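Local coordinates for 70 kDa protein (Xanthomonas sp., PDB 4B2N) that oxidatively cleaves rubber in a processive manner, as a dioxygenase that carries two covalently bound c-type hemes, at residues 46-51 with 63-69; 220-224 with 239-243; 250-254 with 597-601. Numbering follows the deposited sequence.

Contact 1. Residues 46-51 with 63-69; sequences RSLVKQ and FNAYFVD
Phe67 lays one face of its ring over the backbone of Ser47. Ser47 CA lies 3.9 Å from the centroid of the Phe67 ring, 23° off the normal, a CH-pi contact. Phe67 CE1 lies over one face of the Arg46 guanidinium. Both segments belong to the long loop between helices 27-32 and 88-104. Residues 46-48 are 3-10, and Val49 N bonds Arg46 O at 3.2 Å. Val49 then centres an inverse gamma turn. Residues 63-69 are irregular and largely extended. Lys50 CA and Tyr66 CA set the register, 5.1 Å apart. Phe67 N donates to Val49 O at 2.9 Å. Val49 CG1 packs on Phe63 CB (3.9 Å) and Tyr66 CD1 (3.8 Å). Lys50 C and Gln51 N lie over one face of the Tyr66 ring. Lys50 NZ and Asp69 N each donate to one water at 2.9 Å. Arg46 forms a salt bridge with Asp44, and its side chain is about 4 Å from that of heme-binding Arg294. With a single direct hydrogen bond, this loop pairing rests mainly on aromatic and apolar packing.

Contact 2. Residues 220-224 with 239-243; sequences LLASD and PLPWS
Residues 220-224 are one turn of alpha helix, inside helix 218-226. Asp224 N bonds Leu220 O at 2.9 Å, as the i to i+4 pattern requires. Residues 239-243 form no regular helix or strand, but all five have extended phi/psi. The helix meets this loop most closely at Ala222 and Trp242, whose CA atoms are 6.8 Å apart. No hydrogen bond crosses between the segments, and 209 Å² of surface is buried.

Ala222 points toward the loop and is the focus of the packing. Its small methyl fits between two larger side chains. Ala222 CB is 3.7 Å from Leu240 CD1 and 3.7 Å from Trp242 CE3. Ala222 CB also lies 3.9 Å from Pro241 O. Leu240 points toward the helix, with chi1 at 79° (p) and chi2 at -167° (t). The CA-to-CB bond of Trp242 runs sideways. Its t rotamer, with chi2 at -97°, brings the six-membered ring to the helix, where Trp242 CH2 is 3.7 Å from Ser223 CB. The ring meets both Ala222 and Ser223 obliquely.

The polar ends have partners elsewhere: Ser223 OG hydrogen-bonds Pro616 O, and Trp242 NE1 donates to Asp594 O. This is buried helix-on-loop packing beside a heme c, which Pro241 touches and which Cys191 and Cys194 hold covalently. Met599 of helix 599-607 packs on both Ala222 and Leu240, Trp600 of that helix touches Pro239 and Pro241, and helices 133-141 and 620-626 both touch Leu220.

Contact 3. Residues 250-254 with 597-601; sequences DAIGL and YSMWD. With HEC (heme c), chain C.
The wall of a heme c pocket is backed here by the start of helix 599-607. Ala251 CB lies 3.6 Å from heme CHD, and Ile252 CB 3.6 Å from heme O1D. Residues 250-253 form a type I beta turn, with Gly253 N bonded to Asp250 O at 2.9 Å. Trp600 NE1 donates to Asp250 O as well, at 2.7 Å. Trp600 takes the m rotamer and points toward the turn. Trp600 CA and Leu254 CA are 6.8 Å apart, the closest CA pair for Trp600. Leu254 CG sits over the six-membered ring of Trp600, 4.1 Å from its centroid, a CH-pi contact. Gly253 C is 3.7 Å from Trp600 CD1, and an ideal CB on Gly253 would clash there. Ser598 is the N-cap: Ser598 OG accepts from Asp601 N at 3.0 Å. One water joins Asp250 OD2 (2.9 Å) to Ser598 OG (2.6 Å). Asp250 OD1 accepts from Trp242 N. Trp600 thus joins a directed hydrogen bond to apolar packing, and water fills the polar gap beside it.

From the N terminus, contact 1 comes first and closes an 11-residue loop between helix 27-32 and helix 88-104. Contact 2 closes a 14-residue excursion that leaves helix 218-226 and returns to pack on it. Contact 3 opens soon afterwards and spans 342 residues, tying the start of helix 253-261 to that of helix 599-607. The three are in series, so none nests or crosses. Contacts 2 and 3 touch: Pro239 C packs 3.3 Å from Trp600 CZ3. Contact 1 stands apart, its centre 36 Å from that of contact 2. Its Arg46 side chain still comes within about 8 Å of the heme c that Pro241 of contact 2 and Ala251 and Ile252 of contact 3 touch.

Contact 1. Residues 46-51 with 63-69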
loop_
_atom_site.group_PDB
_atom_site.type_symbol
_atom_site.label_atom_id
_atom_site.label_comp_id
_atom_site.label_asym_id
_atom_site.label_seq_id
_atom_site.Cartn_x
_atom_site.Cartn_y
_atom_site.Cartn_z
ATOM N N ARG A 46 12.351 0.857 15.118
ATOM C CA ARG A 46 12.120 1.988 14.228
ATOM C C ARG A 46 12.294 3.299 14.963
ATOM O O ARG A 46 12.710 4.265 14.350
ATOM C CB ARG A 46 10.676 1.911 13.687
ATOM C CG ARG A 46 10.484 0.601 12.934
ATOM C CD ARG A 46 9.065 0.440 12.439
ATOM N NE ARG A 46 8.143 0.694 13.569
ATOM C CZ ARG A 46 6.878 1.032 13.437
ATOM N NH1 ARG A 46 6.352 1.109 12.223
ATOM N NH2 ARG A 46 6.208 1.383 14.523
ATOM N N SER A 47 12.005 3.347 16.264
ATOM C CA SER A 47 11.968 4.611 16.970
ATOM C C SER A 47 13.418 4.979 17.336
ATOM O O SER A 47 13.680 6.117 17.715
ATOM C CB SER A 47 11.107 4.519 18.240
ATOM O OG SER A 47 11.756 3.608 19.139
ATOM N N LEU A 48 14.352 4.046 17.138
ATOM C CA LEU A 48 15.765 4.340 17.413
ATOM C C LEU A 48 16.403 5.093 16.257
ATOM O O LEU A 48 17.554 5.589 16.367
ATOM C CB LEU A 48 16.548 3.046 17.710
ATOM C CG LEU A 48 16.025 2.279 18.942
ATOM C CD1 LEU A 48 16.742 0.957 18.951
ATOM C CD2 LEU A 48 16.215 2.957 20.296
ATOM N N VAL A 49 15.713 5.154 15.120
ATOM C CA VAL A 49 16.343 5.709 13.896
ATOM C C VAL A 49 16.113 7.218 13.834
ATOM O O VAL A 49 15.202 7.716 13.182
ATOM C CB VAL A 49 15.884 4.976 12.628
ATOM C CG1 VAL A 49 16.585 5.501 11.400
ATOM C CG2 VAL A 49 16.084 3.451 12.809
ATOM N N LYS A 50 17.031 7.939 14.461
ATOM C CA LYS A 50 16.900 9.357 14.700
ATOM C C LYS A 50 18.309 9.917 14.365
ATOM O O LYS A 50 19.320 9.175 14.437
ATOM C CB LYS A 50 16.717 9.474 16.203
ATOM C CG LYS A 50 15.471 10.167 16.636
ATOM C CD LYS A 50 14.250 9.434 16.168
ATOM C CE LYS A 50 13.032 10.317 16.453
ATOM N NZ LYS A 50 13.118 10.841 17.855
ATOM N N GLN A 51 18.386 11.219 14.125
ATOM C CA GLN A 51 19.705 11.889 14.041
ATOM C C GLN A 51 20.693 11.380 15.111
ATOM O O GLN A 51 20.392 11.266 16.281
ATOM C CB GLN A 51 19.564 13.413 14.078
ATOM C CG GLN A 51 20.792 14.175 13.530
ATOM C CD GLN A 51 20.862 14.189 11.982
ATOM O OE1 GLN A 51 21.824 13.687 11.376
ATOM N NE2 GLN A 51 19.824 14.755 11.339
ATOM N N PHE A 63 21.637 5.070 7.503
ATOM C CA PHE A 63 20.195 5.383 7.419
ATOM C C PHE A 63 19.959 6.818 7.014
ATOM O O PHE A 63 20.687 7.720 7.410
ATOM C CB PHE A 63 19.476 5.138 8.757
ATOM C CG PHE A 63 19.589 3.728 9.262
ATOM C CD1 PHE A 63 18.955 2.658 8.574
ATOM C CD2 PHE A 63 20.360 3.433 10.434
ATOM C CE1 PHE A 63 19.039 1.339 9.064
ATOM C CE2 PHE A 63 20.488 2.103 10.891
ATOM C CZ PHE A 63 19.805 1.048 10.218
ATOM N N ASN A 64 18.866 7.077 6.327
ATOM C CA ASN A 64 18.562 8.469 6.012
ATOM C C ASN A 64 17.120 8.816 6.156
ATOM O O ASN A 64 16.762 9.977 5.954
ATOM C CB ASN A 64 19.111 8.877 4.647
ATOM C CG ASN A 64 18.361 8.223 3.512
ATOM O OD1 ASN A 64 17.289 7.696 3.692
ATOM N ND2 ASN A 64 18.941 8.259 2.330
ATOM N N ALA A 65 16.283 7.853 6.557
ATOM C CA ALA A 65 14.858 8.169 6.695
ATOM C C ALA A 65 14.488 7.992 8.158
ATOM O O ALA A 65 14.262 6.846 8.623
ATOM C CB ALA A 65 14.022 7.259 5.810
ATOM N N TYR A 66 14.432 9.125 8.870
ATOM C CA TYR A 66 14.320 9.050 10.290
ATOM C C TYR A 66 12.898 8.944 10.717
ATOM O O TYR A 66 12.021 9.555 10.101
ATOM C CB TYR A 66 14.990 10.211 10.999
ATOM C CG TYR A 66 16.480 10.300 10.740
ATOM C CD1 TYR A 66 17.323 9.215 10.972
ATOM C CD2 TYR A 66 17.049 11.459 10.245
ATOM C CE1 TYR A 66 18.712 9.297 10.722
ATOM C CE2 TYR A 66 18.435 11.533 9.983
ATOM C CZ TYR A 66 19.255 10.454 10.261
ATOM O OH TYR A 66 20.629 10.494 10.008
ATOM N N PHE A 67 12.704 8.201 11.799
ATOM C CA PHE A 67 11.459 8.129 12.518
ATOM C C PHE A 67 11.157 9.465 13.179
ATOM O O PHE A 67 12.053 10.084 13.704
ATOM C CB PHE A 67 11.616 7.080 13.590
ATOM C CG PHE A 67 10.352 6.690 14.274
ATOM C CD1 PHE A 67 9.443 5.752 13.669
ATOM C CD2 PHE A 67 10.032 7.255 15.479
ATOM C CE1 PHE A 67 8.271 5.359 14.313
ATOM C CE2 PHE A 67 8.892 6.818 16.171
ATOM C CZ PHE A 67 7.990 5.877 15.572
ATOM N N VAL A 68 9.890 9.895 13.196
ATOM C CA VAL A 68 9.507 11.087 13.940
ATOM C C VAL A 68 8.463 10.693 14.966
ATOM O O VAL A 68 7.409 10.124 14.620
ATOM C CB VAL A 68 8.905 12.220 13.047
ATOM C CG1 VAL A 68 8.401 13.355 13.955
ATOM C CG2 VAL A 68 9.976 12.730 12.129
ATOM N N ASP A 69 8.744 11.006 16.211
ATOM C CA ASP A 69 7.884 10.610 17.311
ATOM C C ASP A 69 6.832 11.696 17.468
ATOM O O ASP A 69 7.140 12.803 17.871
ATOM C CB ASP A 69 8.731 10.376 18.577
ATOM C CG ASP A 69 7.882 9.966 19.777
ATOM O OD1 ASP A 69 6.625 9.998 19.702
ATOM O OD2 ASP A 69 8.470 9.664 20.821
HETATM O O HOH W 1 10.969 12.560 17.105
#

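Contact 2. Residues 220-224 with 239-243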
loop_
_atom_site.group_PDB
_atom_site.type_symbol
_atom_site.label_atom_id
_atom_site.label_comp_id
_atom_site.label_asym_id
_atom_site.label_seq_id
_atom_site.Cartn_x
_atom_site.Cartn_y
_atom_site.Cartn_z
ATOM N N LEU A 220 -12.217 -2.248 -12.250
ATOM C CA LEU A 220 -13.322 -3.056 -12.742
ATOM C C LEU A 220 -14.401 -3.123 -11.660
ATOM O O LEU A 220 -15.605 -3.063 -11.940
ATOM C CB LEU A 220 -12.794 -4.431 -13.095
ATOM C CG LEU A 220 -13.791 -5.396 -13.696
ATOM C CD1 LEU A 220 -14.472 -4.819 -14.942
ATOM C CD2 LEU A 220 -13.050 -6.705 -14.097
ATOM N N LEU A 221 -13.978 -3.180 -10.394
ATOM C CA LEU A 221 -15.017 -3.184 -9.313
ATOM C C LEU A 221 -15.792 -1.883 -9.312
ATOM O O LEU A 221 -17.034 -1.877 -9.230
ATOM C CB LEU A 221 -14.281 -3.332 -7.990
ATOM C CG LEU A 221 -15.102 -3.352 -6.708
ATOM C CD1 LEU A 221 -15.903 -4.624 -6.647
ATOM C CD2 LEU A 221 -14.107 -3.195 -5.531
ATOM N N ALA A 222 -15.064 -0.768 -9.421
ATOM C CA ALA A 222 -15.661 0.591 -9.443
ATOM C C ALA A 222 -16.622 0.713 -10.646
ATOM O O ALA A 222 -17.787 1.152 -10.516
ATOM C CB ALA A 222 -14.532 1.686 -9.523
ATOM N N SER A 223 -16.148 0.249 -11.809
ATOM C CA SER A 223 -16.971 0.311 -13.032
ATOM C C SER A 223 -18.251 -0.490 -12.888
ATOM O O SER A 223 -19.388 0.065 -13.132
ATOM C CB SER A 223 -16.149 -0.202 -14.222
ATOM O OG SER A 223 -16.961 -0.129 -15.359
ATOM N N ASP A 224 -18.124 -1.752 -12.460
ATOM C CA ASP A 224 -19.325 -2.558 -12.226
ATOM C C ASP A 224 -20.251 -1.881 -11.224
ATOM O O ASP A 224 -21.474 -1.798 -11.446
ATOM C CB ASP A 224 -19.045 -4.000 -11.777
ATOM C CG ASP A 224 -18.340 -4.833 -12.857
ATOM O OD1 ASP A 224 -18.267 -4.425 -14.047
ATOM O OD2 ASP A 224 -17.891 -5.932 -12.497
ATOM N N PRO A 239 -15.868 8.887 -4.177
ATOM C CA PRO A 239 -14.403 8.977 -4.210
ATOM C C PRO A 239 -13.850 7.508 -4.010
ATOM O O PRO A 239 -13.815 7.006 -2.908
ATOM C CB PRO A 239 -14.062 9.893 -3.058
ATOM C CG PRO A 239 -15.277 9.828 -2.136
ATOM C CD PRO A 239 -16.483 9.524 -2.985
ATOM N N LEU A 240 -13.502 6.811 -5.076
ATOM C CA LEU A 240 -12.999 5.442 -4.895
ATOM C C LEU A 240 -11.910 5.271 -5.929
ATOM O O LEU A 240 -11.871 6.006 -6.901
ATOM C CB LEU A 240 -14.104 4.386 -4.974
ATOM C CG LEU A 240 -14.582 3.997 -6.363
ATOM C CD1 LEU A 240 -15.854 3.207 -6.452
ATOM C CD2 LEU A 240 -14.811 5.309 -6.981
ATOM N N PRO A 241 -10.972 4.362 -5.681
ATOM C CA PRO A 241 -9.796 4.296 -6.543
ATOM C C PRO A 241 -10.102 3.594 -7.859
ATOM O O PRO A 241 -11.136 2.929 -7.972
ATOM C CB PRO A 241 -8.765 3.503 -5.731
ATOM C CG PRO A 241 -9.465 2.957 -4.561
ATOM C CD PRO A 241 -10.927 3.412 -4.551
ATOM N N TRP A 242 -9.227 3.805 -8.863
ATOM C CA TRP A 242 -9.397 3.143 -10.181
ATOM C C TRP A 242 -8.117 2.437 -10.464
ATOM O O TRP A 242 -7.175 2.526 -9.648
ATOM C CB TRP A 242 -9.696 4.243 -11.199
ATOM C CG TRP A 242 -10.206 3.748 -12.538
ATOM C CD1 TRP A 242 -9.444 3.546 -13.682
ATOM C CD2 TRP A 242 -11.608 3.445 -12.926
ATOM N NE1 TRP A 242 -10.251 3.119 -14.722
ATOM C CE2 TRP A 242 -11.564 3.034 -14.329
ATOM C CE3 TRP A 242 -12.834 3.471 -12.270
ATOM C CZ2 TRP A 242 -12.724 2.708 -15.050
ATOM C CZ3 TRP A 242 -14.012 3.128 -12.986
ATOM C CH2 TRP A 242 -13.950 2.755 -14.336
ATOM N N SER A 243 -8.019 1.713 -11.586
ATOM C CA SER A 243 -6.735 1.164 -11.902
ATOM C C SER A 243 -6.667 1.030 -13.406
ATOM O O SER A 243 -7.714 1.037 -14.102
ATOM C CB SER A 243 -6.551 -0.205 -11.236
ATOM O OG SER A 243 -7.540 -1.113 -11.670
#

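Contact 3. Residues 250-254 with 597-601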
loop_
_atom_site.group_PDB
_atom_site.type_symbol
_atom_site.label_atom_id
_atom_site.label_comp_id
_atom_site.label_asym_id
_atom_site.label_seq_id
_atom_site.Cartn_x
_atom_site.Cartn_y
_atom_site.Cartn_z
ATOM N N ASP A 250 -4.593 3.656 -8.420
ATOM C CA ASP A 250 -4.349 5.075 -8.126
ATOM C C ASP A 250 -4.725 5.414 -6.665
ATOM O O ASP A 250 -5.143 6.544 -6.380
ATOM C CB ASP A 250 -5.074 5.981 -9.117
ATOM C CG ASP A 250 -6.558 5.841 -9.034
ATOM O OD1 ASP A 250 -6.994 5.147 -8.098
ATOM O OD2 ASP A 250 -7.326 6.447 -9.847
ATOM N N ALA A 251 -4.575 4.437 -5.759
ATOM C CA ALA A 251 -4.956 4.642 -4.345
ATOM C C ALA A 251 -4.301 5.957 -3.844
ATOM O O ALA A 251 -4.959 6.810 -3.232
ATOM C CB ALA A 251 -4.569 3.409 -3.452
ATOM N N ILE A 252 -2.983 6.088 -4.025
ATOM C CA ILE A 252 -2.292 7.242 -3.496
ATOM C C ILE A 252 -2.765 8.612 -4.072
ATOM O O ILE A 252 -2.574 9.628 -3.405
ATOM C CB ILE A 252 -0.737 7.073 -3.661
ATOM C CG1 ILE A 252 0.039 7.925 -2.655
ATOM C CG2 ILE A 252 -0.317 7.402 -5.056
ATOM C CD1 ILE A 252 -0.317 7.601 -1.227
ATOM N N GLY A 253 -3.466 8.574 -5.238
ATOM C CA GLY A 253 -4.106 9.771 -5.881
ATOM C C GLY A 253 -5.064 10.390 -4.888
ATOM O O GLY A 253 -5.392 11.590 -4.987
ATOM N N LEU A 254 -5.479 9.607 -3.874
ATOM C CA LEU A 254 -6.443 10.156 -2.891
ATOM C C LEU A 254 -5.798 11.310 -2.161
ATOM O O LEU A 254 -6.452 12.268 -1.860
ATOM C CB LEU A 254 -6.802 9.164 -1.792
ATOM C CG LEU A 254 -8.192 9.221 -1.091
ATOM C CD1 LEU A 254 -8.198 8.546 0.300
ATOM C CD2 LEU A 254 -9.016 10.484 -1.093
ATOM N N TYR A 597 -9.079 6.541 -17.447
ATOM C CA TYR A 597 -9.998 7.138 -16.483
ATOM C C TYR A 597 -9.417 7.363 -15.081
ATOM O O TYR A 597 -8.740 6.495 -14.534
ATOM C CB TYR A 597 -11.256 6.316 -16.365
ATOM C CG TYR A 597 -12.362 7.001 -15.598
ATOM C CD1 TYR A 597 -13.079 8.083 -16.170
ATOM C CD2 TYR A 597 -12.702 6.581 -14.290
ATOM C CE1 TYR A 597 -14.073 8.721 -15.501
ATOM C CE2 TYR A 597 -13.699 7.231 -13.600
ATOM C CZ TYR A 597 -14.393 8.304 -14.206
ATOM O OH TYR A 597 -15.406 8.888 -13.522
ATOM N N SER A 598 -9.771 8.511 -14.477
ATOM C CA SER A 598 -9.397 8.802 -13.096
ATOM C C SER A 598 -10.667 9.137 -12.380
ATOM O O SER A 598 -11.253 10.214 -12.613
ATOM C CB SER A 598 -8.528 10.012 -13.032
ATOM O OG SER A 598 -8.338 10.403 -11.668
ATOM N N MET A 599 -11.091 8.245 -11.488
ATOM C CA MET A 599 -12.264 8.538 -10.655
ATOM C C MET A 599 -11.982 9.789 -9.802
ATOM O O MET A 599 -12.832 10.621 -9.636
ATOM C CB MET A 599 -12.566 7.327 -9.821
ATOM C CG MET A 599 -13.774 7.490 -8.976
ATOM S SD MET A 599 -15.265 7.232 -9.908
ATOM C CE MET A 599 -15.213 5.477 -9.978
ATOM N N TRP A 600 -10.784 9.883 -9.204
ATOM C CA TRP A 600 -10.482 11.035 -8.337
ATOM C C TRP A 600 -10.646 12.357 -9.064
ATOM O O TRP A 600 -11.326 13.257 -8.521
ATOM C CB TRP A 600 -9.062 11.017 -7.772
ATOM C CG TRP A 600 -8.645 9.744 -7.038
ATOM C CD1 TRP A 600 -7.499 8.999 -7.290
ATOM C CD2 TRP A 600 -9.281 9.112 -5.883
ATOM N NE1 TRP A 600 -7.410 7.934 -6.424
ATOM C CE2 TRP A 600 -8.452 7.961 -5.530
ATOM C CE3 TRP A 600 -10.430 9.352 -5.138
ATOM C CZ2 TRP A 600 -8.796 7.094 -4.505
ATOM C CZ3 TRP A 600 -10.710 8.516 -4.046
ATOM C CH2 TRP A 600 -9.951 7.394 -3.760
ATOM N N ASP A 601 -10.059 12.458 -10.283
ATOM C CA ASP A 601 -10.228 13.664 -11.119
ATOM C C ASP A 601 -11.677 14.063 -11.339
ATOM O O ASP A 601 -12.010 15.244 -11.256
ATOM C CB ASP A 601 -9.550 13.538 -12.465
ATOM C CG ASP A 601 -8.036 13.474 -12.333
ATOM O OD1 ASP A 601 -7.476 13.800 -11.271
ATOM O OD2 ASP A 601 -7.409 13.106 -13.322
HETATM FE FE HEC C . -3.241 1.267 1.885
HETATM C CHA HEC C . 0.046 2.424 1.708
HETATM C CHB HEC C . -3.027 1.168 5.392
HETATM C CHC HEC C . -6.718 0.797 2.204
HETATM C CHD HEC C . -3.325 0.761 -1.441
HETATM N NA HEC C . -1.897 1.710 3.221
HETATM C C1A HEC C . -0.524 2.017 2.982
HETATM C C2A HEC C . 0.295 1.973 4.185
HETATM C C3A HEC C . -0.557 1.625 5.272
HETATM C C4A HEC C . -1.872 1.448 4.645
HETATM C CMA HEC C . -0.159 1.399 6.718
HETATM C CAA HEC C . 1.814 2.243 4.340
HETATM C CBA HEC C . 2.520 0.961 3.891
HETATM C CGA HEC C . 4.027 1.126 3.811
HETATM O O1A HEC C . 4.568 2.146 3.261
HETATM O O2A HEC C . 4.653 0.155 4.245
HETATM N NB HEC C . -4.552 1.145 3.450
HETATM C C1B HEC C . -4.313 1.024 4.761
HETATM C C2B HEC C . -5.482 0.868 5.613
HETATM C C3B HEC C . -6.550 0.781 4.694
HETATM C C4B HEC C . -5.887 0.888 3.400
HETATM C CMB HEC C . -5.390 0.825 7.086
HETATM C CAB HEC C . -8.032 0.675 4.941
HETATM C CBB HEC C . -8.604 1.783 5.622
HETATM N NC HEC C . -4.778 0.839 0.709
HETATM C C1C HEC C . -6.143 0.694 0.885
HETATM C C2C HEC C . -6.867 0.326 -0.358
HETATM C C3C HEC C . -5.833 0.356 -1.416
HETATM C C4C HEC C . -4.587 0.681 -0.727
HETATM C CMC HEC C . -8.371 0.090 -0.425
HETATM C CAC HEC C . -5.983 0.117 -2.887
HETATM C CBC HEC C . -7.105 0.660 -3.522
HETATM N ND HEC C . -1.870 1.572 0.410
HETATM C C1D HEC C . -2.094 1.312 -0.877
HETATM C C2D HEC C . -0.974 1.579 -1.720
HETATM C C3D HEC C . -0.001 2.075 -0.799
HETATM C C4D HEC C . -0.667 2.052 0.498
HETATM C CMD HEC C . -0.783 1.410 -3.185
HETATM C CAD HEC C . 1.325 2.621 -1.199
HETATM C CBD HEC C . 0.875 4.058 -1.669
HETATM C CGD HEC C . 2.061 4.792 -2.251
HETATM O O1D HEC C . 2.193 4.911 -3.495
HETATM O O2D HEC C . 2.943 5.178 -1.412
HETATM O O HOH W 2 -6.275 9.038 -10.774
HETATM O O HOH W 3 -6.276 6.192 -12.433
#